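Local coordinates for uncharacterized protein YhfS (Escherichia coli, PDB 4J8L), which is of unknown function but carries covalently attached pyridoxal phosphate and may have cysteine synthase activity, at residues 141-145 and 274-278; 91-95 and 133-139; 301-306 and 315-320. All coordinates share one frame; numbering follows the deposited sequence.

Overall arrangement
Contact 2 pairs two parallel strands inside the larger mixed sheet, and its backbone bonds and leucines give way to polar side chains at the strand entrances. It is partly buried, as is contact 3, whereas contact 1 is buried. Strand 137-141 runs on from contact 2 into contact 1, whose centre lies about 21 Å away. Contact 1 joins the aminotransferase-like part of the chain to the C-terminal part, chiefly through amide side chains and a water. It also shares the antiparallel four-stranded sheet with contact 3, the two engaging its outermost strands, 268-275 and 318-320. Contact 3, about 38 Å from contact 2 between centres, relies on prolines, aromatic rings and two backbone bonds.

Contact 1 (141-145 and 274-278); sequences QHTRQ and ANAQS
Asn275, at the end of strand 268-275, lays its CB against the aliphatic start of Arg144, whose CG is 3.6 Å from Asn275 CB. The arginine chain bends at chi2 (-54°), and this turn takes the guanidinium away from residues 274-278: NE reaches Phe4 O, NH1 reaches Tyr151 O, and the Tyr151 ring adds a cation-pi contact. The Asn275 amide is fixed at both its polar atoms. Its ND2 donates to Gln277 O at 2.9 Å, with the acceptor close to the amide plane, while OD1 accepts from Leu6 N.

Beyond Asn275 the chain passes through Ala276 and a cis peptide into Gln277, making the connection of the antiparallel hairpin 268-275/279-285. Against it packs the loop that follows parallel strand 137-141. The contact joins the hairpin to the C-terminal end of that strand, the side of the sheet on which the cofactor lies in class I and II aminotransferases, and probably here too.

Gln277 then crosses Thr143 at about a right angle, its own carbonyl O 3.2 Å from Thr143 CB. With its chain extended beyond CG, it brings OE1 to Gln141 NE2 at 2.9 Å, a weak bond bent to 138°. The straighter bond of Gln141 NE2 goes to Thr143 OG1, also at 2.9 Å, and holds the amide in orientation. The two glutamine amides are turned 64° apart, and a water joins their other ends, donating to Gln141 OE1 at 2.8 Å and accepting from Gln277 NE2 at 3.1 Å.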
loop_
_atom_site.group_PDB
_atom_site.type_symbol
_atom_site.label_atom_id
_atom_site.label_comp_id
_atom_site.label_asym_id
_atom_site.label_seq_id
_atom_site.Cartn_x
_atom_site.Cartn_y
_atom_site.Cartn_z
ATOM N N GLN A 141 -4.676 -3.389 8.547
ATOM C CA GLN A 141 -4.375 -3.203 7.129
ATOM C C GLN A 141 -5.259 -2.106 6.557
ATOM O O GLN A 141 -6.465 -2.076 6.794
ATOM C CB GLN A 141 -4.544 -4.508 6.336
ATOM C CG GLN A 141 -4.121 -4.369 4.873
ATOM C CD GLN A 141 -4.002 -5.689 4.152
ATOM O OE1 GLN A 141 -3.663 -6.715 4.747
ATOM N NE2 GLN A 141 -4.284 -5.677 2.855
ATOM N N HIS A 142 -4.647 -1.200 5.797
ATOM C CA HIS A 142 -5.375 -0.088 5.202
ATOM C C HIS A 142 -6.233 -0.553 4.013
ATOM O O HIS A 142 -7.444 -0.321 3.976
ATOM C CB HIS A 142 -4.392 1.018 4.789
ATOM C CG HIS A 142 -5.040 2.350 4.562
ATOM N ND1 HIS A 142 -4.378 3.545 4.755
ATOM C CD2 HIS A 142 -6.291 2.675 4.151
ATOM C CE1 HIS A 142 -5.195 4.549 4.486
ATOM N NE2 HIS A 142 -6.361 4.048 4.113
ATOM N N THR A 143 -5.608 -1.214 3.042
ATOM C CA THR A 143 -6.365 -1.749 1.914
ATOM C C THR A 143 -7.262 -2.899 2.366
ATOM O O THR A 143 -7.072 -3.463 3.441
ATOM C CB THR A 143 -5.460 -2.246 0.777
ATOM O OG1 THR A 143 -4.516 -3.197 1.287
ATOM C CG2 THR A 143 -4.729 -1.073 0.137
ATOM N N ARG A 144 -8.224 -3.238 1.520
ATOM C CA ARG A 144 -9.202 -4.277 1.827
ATOM C C ARG A 144 -8.659 -5.696 1.661
ATOM O O ARG A 144 -8.121 -6.055 0.612
ATOM C CB ARG A 144 -10.441 -4.099 0.948
ATOM C CG ARG A 144 -11.105 -2.728 1.050
ATOM C CD ARG A 144 -11.437 -2.376 2.492
ATOM N NE ARG A 144 -12.277 -1.181 2.597
ATOM C CZ ARG A 144 -12.565 -0.561 3.738
ATOM N NH1 ARG A 144 -12.062 -1.000 4.885
ATOM N NH2 ARG A 144 -13.353 0.506 3.734
ATOM N N GLN A 145 -8.855 -6.519 2.687
ATOM C CA GLN A 145 -8.380 -7.900 2.673
ATOM C C GLN A 145 -9.409 -8.859 2.095
ATOM O O GLN A 145 -9.076 -9.976 1.690
ATOM C CB GLN A 145 -8.037 -8.335 4.095
ATOM C CG GLN A 145 -6.875 -7.555 4.691
ATOM C CD GLN A 145 -6.869 -7.626 6.199
ATOM O OE1 GLN A 145 -7.404 -6.741 6.866
ATOM N NE2 GLN A 145 -6.280 -8.690 6.748
ATOM N N ALA A 274 -12.702 -2.598 -7.012
ATOM C CA ALA A 274 -12.482 -3.147 -5.689
ATOM C C ALA A 274 -11.048 -2.911 -5.250
ATOM O O ALA A 274 -10.147 -2.825 -6.076
ATOM C CB ALA A 274 -12.780 -4.630 -5.690
ATOM N N ASN A 275 -10.840 -2.827 -3.943
ATOM C CA ASN A 275 -9.491 -2.895 -3.409
ATOM C C ASN A 275 -9.097 -4.356 -3.268
ATOM O O ASN A 275 -9.491 -5.036 -2.313
ATOM C CB ASN A 275 -9.394 -2.167 -2.078
ATOM C CG ASN A 275 -9.001 -0.719 -2.254
ATOM O OD1 ASN A 275 -9.856 0.148 -2.445
ATOM N ND2 ASN A 275 -7.697 -0.450 -2.208
ATOM N N ALA A 276 -8.351 -4.846 -4.253
ATOM C CA ALA A 276 -8.007 -6.260 -4.321
ATOM C C ALA A 276 -6.537 -6.506 -4.683
ATOM O O ALA A 276 -6.251 -7.056 -5.738
ATOM C CB ALA A 276 -8.921 -6.956 -5.334
ATOM N N GLN A 277 -5.598 -6.094 -3.833
ATOM C CA GLN A 277 -5.874 -5.343 -2.614
ATOM C C GLN A 277 -5.730 -3.853 -2.911
ATOM O O GLN A 277 -6.317 -3.020 -2.226
ATOM C CB GLN A 277 -4.951 -5.793 -1.482
ATOM C CG GLN A 277 -5.126 -7.276 -1.151
ATOM C CD GLN A 277 -4.469 -7.677 0.153
ATOM O OE1 GLN A 277 -3.404 -7.179 0.505
ATOM N NE2 GLN A 277 -5.107 -8.593 0.882
ATOM N N SER A 278 -4.958 -3.522 -3.943
ATOM C CA SER A 278 -4.936 -2.155 -4.441
ATOM C C SER A 278 -6.229 -1.930 -5.210
ATOM O O SER A 278 -6.876 -2.885 -5.627
ATOM C CB SER A 278 -3.726 -1.910 -5.353
ATOM O OG SER A 278 -3.583 -0.522 -5.643
HETATM O O HOH W 1 -3.877 -9.229 3.614
#

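Contact 2 (91-95 and 133-139); sequences QRLLV and QQPDAAL
Arg92 O accepts from two successive backbone amides, Asp136 N at 2.8 Å and, more weakly, Ala137 N at 3.4 Å. This double grip starts the pairing of parallel strands 92-96 and 137-141 in the seven-stranded mixed sheet, whose strand order is that of the fold type I pyridoxal phosphate enzymes. The chain reaches the second strand by a beta-alpha-beta crossover, in which helix 123-133 leads from strand 114-118 past strand 92-96 to 137-141.

Around the entrance to the strands the side chains are polar. Asp136 also accepts in turn: its OD2 takes Arg92 N at 3.0 Å on the anti lone pair, so residue grips residue in both directions. The carboxylate also lies stacked on the Gln91 amide, the planes only 8° apart, while Gln91 OE1 is held by Lys88 N. The Arg92 side chain goes to Gln133 instead. A bend at chi3 (68°) sets the edge of its guanidinium against Gln133 O at the end of helix 123-133; NH2 donates to it at 3.2 Å and NE weakly. The partial negative charge expected at a helix C-terminus probably favours this placing of a cation.

Further along, the pairing becomes regular, with Leu94 N bonded to Ala137 O at 2.9 Å and Leu139 N to Leu94 O at 3.0 Å. Leu94 and Ala138 share the face covered by helix 123-133, and Leu94 CB also touches Pro135. Leu93 and Ala137 occupy the other face, where Leu83 of helix 74-86 packs on Leu93. There Leu93 CD1 lies 4.2 Å from both Ala137 CB and Leu139 CB.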
loop_
_atom_site.group_PDB
_atom_site.type_symbol
_atom_site.label_atom_id
_atom_site.label_comp_id
_atom_site.label_asym_id
_atom_site.label_seq_id
_atom_site.Cartn_x
_atom_site.Cartn_y
_atom_site.Cartn_z
ATOM N N GLN A 91 4.444 -12.270 22.483
ATOM C CA GLN A 91 3.370 -11.401 22.949
ATOM C C GLN A 91 2.143 -11.488 22.051
ATOM O O GLN A 91 2.129 -12.239 21.079
ATOM C CB GLN A 91 3.855 -9.959 23.112
ATOM C CG GLN A 91 4.741 -9.784 24.331
ATOM C CD GLN A 91 4.929 -8.335 24.710
ATOM O OE1 GLN A 91 5.174 -7.483 23.857
ATOM N NE2 GLN A 91 4.808 -8.045 25.997
ATOM N N ARG A 92 1.109 -10.727 22.391
ATOM C CA ARG A 92 -0.193 -10.900 21.758
ATOM C C ARG A 92 -0.525 -9.763 20.805
ATOM O O ARG A 92 -0.546 -8.592 21.192
ATOM C CB ARG A 92 -1.278 -11.052 22.831
ATOM C CG ARG A 92 -1.015 -12.216 23.775
ATOM C CD ARG A 92 -1.628 -11.989 25.153
ATOM N NE ARG A 92 -3.086 -12.014 25.129
ATOM C CZ ARG A 92 -3.811 -13.123 25.006
ATOM N NH1 ARG A 92 -3.211 -14.301 24.883
ATOM N NH2 ARG A 92 -5.136 -13.057 24.998
ATOM N N LEU A 93 -0.776 -10.126 19.552
ATOM C CA LEU A 93 -1.063 -9.151 18.503
ATOM C C LEU A 93 -2.504 -9.279 18.035
ATOM O O LEU A 93 -2.953 -10.362 17.660
ATOM C CB LEU A 93 -0.116 -9.351 17.313
ATOM C CG LEU A 93 -0.382 -8.450 16.104
ATOM C CD1 LEU A 93 0.011 -6.997 16.407
ATOM C CD2 LEU A 93 0.339 -8.964 14.858
ATOM N N LEU A 94 -3.234 -8.171 18.065
ATOM C CA LEU A 94 -4.599 -8.165 17.557
ATOM C C LEU A 94 -4.613 -7.956 16.037
ATOM O O LEU A 94 -3.961 -7.045 15.516
ATOM C CB LEU A 94 -5.419 -7.075 18.241
ATOM C CG LEU A 94 -6.881 -6.990 17.799
ATOM C CD1 LEU A 94 -7.728 -8.010 18.546
ATOM C CD2 LEU A 94 -7.436 -5.590 17.994
ATOM N N VAL A 95 -5.352 -8.810 15.335
ATOM C CA VAL A 95 -5.549 -8.664 13.899
ATOM C C VAL A 95 -7.021 -8.833 13.520
ATOM O O VAL A 95 -7.824 -9.394 14.280
ATOM C CB VAL A 95 -4.703 -9.676 13.072
ATOM C CG1 VAL A 95 -3.217 -9.429 13.266
ATOM C CG2 VAL A 95 -5.064 -11.100 13.451
ATOM N N GLN A 133 -9.241 -9.475 26.066
ATOM C CA GLN A 133 -8.043 -10.233 25.702
ATOM C C GLN A 133 -6.734 -9.458 25.896
ATOM O O GLN A 133 -5.652 -10.048 25.867
ATOM C CB GLN A 133 -8.145 -10.715 24.252
ATOM C CG GLN A 133 -9.395 -11.526 23.955
ATOM C CD GLN A 133 -9.366 -12.885 24.609
ATOM O OE1 GLN A 133 -8.368 -13.601 24.532
ATOM N NE2 GLN A 133 -10.463 -13.252 25.263
ATOM N N GLN A 134 -6.843 -8.145 26.075
ATOM C CA GLN A 134 -5.690 -7.281 26.349
ATOM C C GLN A 134 -4.495 -7.477 25.410
ATOM O O GLN A 134 -3.408 -7.843 25.860
ATOM C CB GLN A 134 -5.233 -7.462 27.800
ATOM C CG GLN A 134 -6.263 -7.034 28.832
ATOM C CD GLN A 134 -6.454 -5.531 28.872
ATOM O OE1 GLN A 134 -5.537 -4.787 29.222
ATOM N NE2 GLN A 134 -7.646 -5.075 28.508
ATOM N N PRO A 135 -4.682 -7.229 24.107
ATOM C CA PRO A 135 -3.545 -7.419 23.203
ATOM C C PRO A 135 -2.433 -6.425 23.517
ATOM O O PRO A 135 -2.712 -5.336 24.019
ATOM C CB PRO A 135 -4.145 -7.137 21.821
ATOM C CG PRO A 135 -5.308 -6.241 22.093
ATOM C CD PRO A 135 -5.860 -6.675 23.415
ATOM N N ASP A 136 -1.190 -6.803 23.247
ATOM C CA ASP A 136 -0.059 -5.912 23.483
ATOM C C ASP A 136 0.113 -4.873 22.374
ATOM O O ASP A 136 0.672 -3.792 22.601
ATOM C CB ASP A 136 1.221 -6.719 23.673
ATOM C CG ASP A 136 1.149 -7.635 24.880
ATOM O OD1 ASP A 136 1.175 -7.122 26.025
ATOM O OD2 ASP A 136 1.057 -8.867 24.685
ATOM N N ALA A 137 -0.364 -5.206 21.176
ATOM C CA ALA A 137 -0.369 -4.278 20.059
ATOM C C ALA A 137 -1.410 -4.735 19.041
ATOM O O ALA A 137 -1.975 -5.832 19.164
ATOM C CB ALA A 137 1.017 -4.202 19.411
ATOM N N ALA A 138 -1.668 -3.890 18.047
ATOM C CA ALA A 138 -2.601 -4.222 16.976
ATOM C C ALA A 138 -2.006 -3.880 15.618
ATOM O O ALA A 138 -1.269 -2.908 15.484
ATOM C CB ALA A 138 -3.926 -3.486 17.165
ATOM N N LEU A 139 -2.330 -4.688 14.617
ATOM C CA LEU A 139 -1.966 -4.385 13.243
ATOM C C LEU A 139 -3.245 -4.173 12.456
ATOM O O LEU A 139 -4.174 -4.976 12.529
ATOM C CB LEU A 139 -1.145 -5.525 12.630
ATOM C CG LEU A 139 -0.678 -5.307 11.181
ATOM C CD1 LEU A 139 0.753 -5.792 10.977
ATOM C CD2 LEU A 139 -1.610 -6.012 10.207
#

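Contact 3 (301-306 and 315-320); sequences GALPYP and IPPLFY
The Tyr320 ring carries Pro306 on one face, its CD set toward the rim in a CH-pi contact 3.7 Å from the ring centroid. At the ring's edge is Pro304 O, 3.3 Å from Tyr320 CD1. Tyr305 CB also touches Tyr320 CE1. The torsion chi1 (-160°), placing CG opposite the backbone N, turns the ring so that one face meets Pro306 and its edge Pro304 O. Phe319 points its ring elsewhere: CD1 meets Ala302 CB at 3.5 Å, and the rest packs among Leu294 and Ala297 of helix 290-299 and Val350, Ile353 and Leu354 of helix 347-360.

The backbones make a single bridge, Leu303 with Leu318. Leu303 N donates to Pro317 O at 2.8 Å, and Leu303 O accepts Phe319 N at 3.2 Å. Strand 318-320 is outermost in the antiparallel four-stranded sheet and bonds to strand 337-341 on its other side, so the segment 301-306 flanks that sheet's edge. It arrives there from helix 290-299, which a Schellman motif with Gly301 as its C-prime residue brings to an end. Leu318 CD1 lies against residues 303-306, 4.0 Å from Leu303 CB, while Leu303 CD2 meets Pro316 CG at 3.9 Å.

An alanine at Tyr320 removes the ring face that Pro306 CD meets, which is likely to leave a gap beside Pro304 O and the Pro306 ring.

Four of the twelve residues are prolines, which have no N-H to give; the two strand-like bonds are donated by Leu303 and Phe319, and much of the remaining cohesion comes from C-H groups against rings, methyls and carbonyl oxygens.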
loop_
_atom_site.group_PDB
_atom_site.type_symbol
_atom_site.label_atom_id
_atom_site.label_comp_id
_atom_site.label_asym_id
_atom_site.label_seq_id
_atom_site.Cartn_x
_atom_site.Cartn_y
_atom_site.Cartn_z
ATOM N N GLY A 301 0.222 -6.147 -25.254
ATOM C CA GLY A 301 0.886 -5.159 -24.418
ATOM C C GLY A 301 0.540 -5.118 -22.936
ATOM O O GLY A 301 1.187 -4.404 -22.162
ATOM N N ALA A 302 -0.477 -5.864 -22.521
ATOM C CA ALA A 302 -0.809 -5.919 -21.096
ATOM C C ALA A 302 0.309 -6.616 -20.332
ATOM O O ALA A 302 0.840 -7.630 -20.795
ATOM C CB ALA A 302 -2.118 -6.662 -20.885
ATOM N N LEU A 303 0.655 -6.085 -19.163
ATOM C CA LEU A 303 1.600 -6.776 -18.291
ATOM C C LEU A 303 0.956 -8.066 -17.779
ATOM O O LEU A 303 -0.198 -8.062 -17.363
ATOM C CB LEU A 303 1.993 -5.898 -17.111
ATOM C CG LEU A 303 2.587 -4.539 -17.469
ATOM C CD1 LEU A 303 3.086 -3.853 -16.191
ATOM C CD2 LEU A 303 3.711 -4.695 -18.480
ATOM N N PRO A 304 1.703 -9.175 -17.813
ATOM C CA PRO A 304 1.116 -10.462 -17.424
ATOM C C PRO A 304 1.320 -10.837 -15.952
ATOM O O PRO A 304 0.698 -11.780 -15.475
ATOM C CB PRO A 304 1.855 -11.458 -18.329
ATOM C CG PRO A 304 3.200 -10.844 -18.497
ATOM C CD PRO A 304 2.961 -9.344 -18.565
ATOM N N TYR A 305 2.187 -10.115 -15.251
ATOM C CA TYR A 305 2.387 -10.329 -13.821
ATOM C C TYR A 305 2.945 -9.038 -13.258
ATOM O O TYR A 305 3.471 -8.214 -14.006
ATOM C CB TYR A 305 3.349 -11.496 -13.543
ATOM C CG TYR A 305 4.547 -11.535 -14.460
ATOM C CD1 TYR A 305 5.655 -10.720 -14.233
ATOM C CD2 TYR A 305 4.571 -12.383 -15.556
ATOM C CE1 TYR A 305 6.750 -10.753 -15.088
ATOM C CE2 TYR A 305 5.660 -12.418 -16.414
ATOM C CZ TYR A 305 6.741 -11.604 -16.178
ATOM O OH TYR A 305 7.823 -11.651 -17.041
ATOM N N PRO A 306 2.825 -8.848 -11.939
ATOM C CA PRO A 306 3.295 -7.592 -11.352
ATOM C C PRO A 306 4.769 -7.611 -10.980
ATOM O O PRO A 306 5.422 -8.665 -10.972
ATOM C CB PRO A 306 2.450 -7.481 -10.079
ATOM C CG PRO A 306 2.240 -8.920 -9.668
ATOM C CD PRO A 306 2.045 -9.653 -10.981
ATOM N N ILE A 315 4.226 0.447 -16.489
ATOM C CA ILE A 315 3.557 1.486 -17.255
ATOM C C ILE A 315 2.294 0.995 -17.999
ATOM O O ILE A 315 1.216 1.575 -17.825
ATOM C CB ILE A 315 4.582 2.218 -18.163
ATOM C CG1 ILE A 315 5.470 3.104 -17.265
ATOM C CG2 ILE A 315 3.875 3.000 -19.256
ATOM C CD1 ILE A 315 6.744 3.596 -17.919
ATOM N N PRO A 316 2.414 -0.070 -18.818
ATOM C CA PRO A 316 1.213 -0.598 -19.482
ATOM C C PRO A 316 0.260 -1.196 -18.438
ATOM O O PRO A 316 0.675 -1.467 -17.310
ATOM C CB PRO A 316 1.769 -1.711 -20.390
ATOM C CG PRO A 316 3.230 -1.425 -20.532
ATOM C CD PRO A 316 3.617 -0.839 -19.197
ATOM N N PRO A 317 -1.006 -1.400 -18.809
ATOM C CA PRO A 317 -1.957 -1.922 -17.822
ATOM C C PRO A 317 -1.639 -3.371 -17.483
ATOM O O PRO A 317 -1.184 -4.124 -18.353
ATOM C CB PRO A 317 -3.297 -1.835 -18.564
ATOM C CG PRO A 317 -2.921 -2.004 -20.015
ATOM C CD PRO A 317 -1.604 -1.265 -20.150
ATOM N N LEU A 318 -1.892 -3.758 -16.232
ATOM C CA LEU A 318 -1.740 -5.143 -15.806
ATOM C C LEU A 318 -3.083 -5.857 -15.965
ATOM O O LEU A 318 -4.081 -5.393 -15.424
ATOM C CB LEU A 318 -1.311 -5.192 -14.343
ATOM C CG LEU A 318 -1.303 -6.531 -13.595
ATOM C CD1 LEU A 318 -0.169 -7.427 -14.074
ATOM C CD2 LEU A 318 -1.178 -6.248 -12.102
ATOM N N PHE A 319 -3.091 -6.953 -16.722
ATOM C CA PHE A 319 -4.245 -7.872 -16.817
ATOM C C PHE A 319 -3.767 -9.152 -16.138
ATOM O O PHE A 319 -2.826 -9.785 -16.628
ATOM C CB PHE A 319 -4.575 -8.204 -18.276
ATOM C CG PHE A 319 -5.350 -7.136 -19.028
ATOM C CD1 PHE A 319 -4.970 -5.797 -18.996
ATOM C CD2 PHE A 319 -6.420 -7.504 -19.839
ATOM C CE1 PHE A 319 -5.676 -4.844 -19.735
ATOM C CE2 PHE A 319 -7.133 -6.569 -20.572
ATOM C CZ PHE A 319 -6.759 -5.231 -20.528
ATOM N N TYR A 320 -4.395 -9.531 -15.017
ATOM C CA TYR A 320 -3.825 -10.525 -14.114
ATOM C C TYR A 320 -4.904 -11.451 -13.568
ATOM O O TYR A 320 -6.086 -11.112 -13.573
ATOM C CB TYR A 320 -3.136 -9.811 -12.936
ATOM C CG TYR A 320 -2.110 -10.625 -12.172
ATOM C CD1 TYR A 320 -1.220 -11.467 -12.839
ATOM C CD2 TYR A 320 -2.013 -10.534 -10.790
ATOM C CE1 TYR A 320 -0.272 -12.210 -12.142
ATOM C CE2 TYR A 320 -1.074 -11.272 -10.083
ATOM C CZ TYR A 320 -0.203 -12.107 -10.766
ATOM O OH TYR A 320 0.744 -12.837 -10.076
HETATM O O HOH W 2 -1.633 -12.545 -16.677
#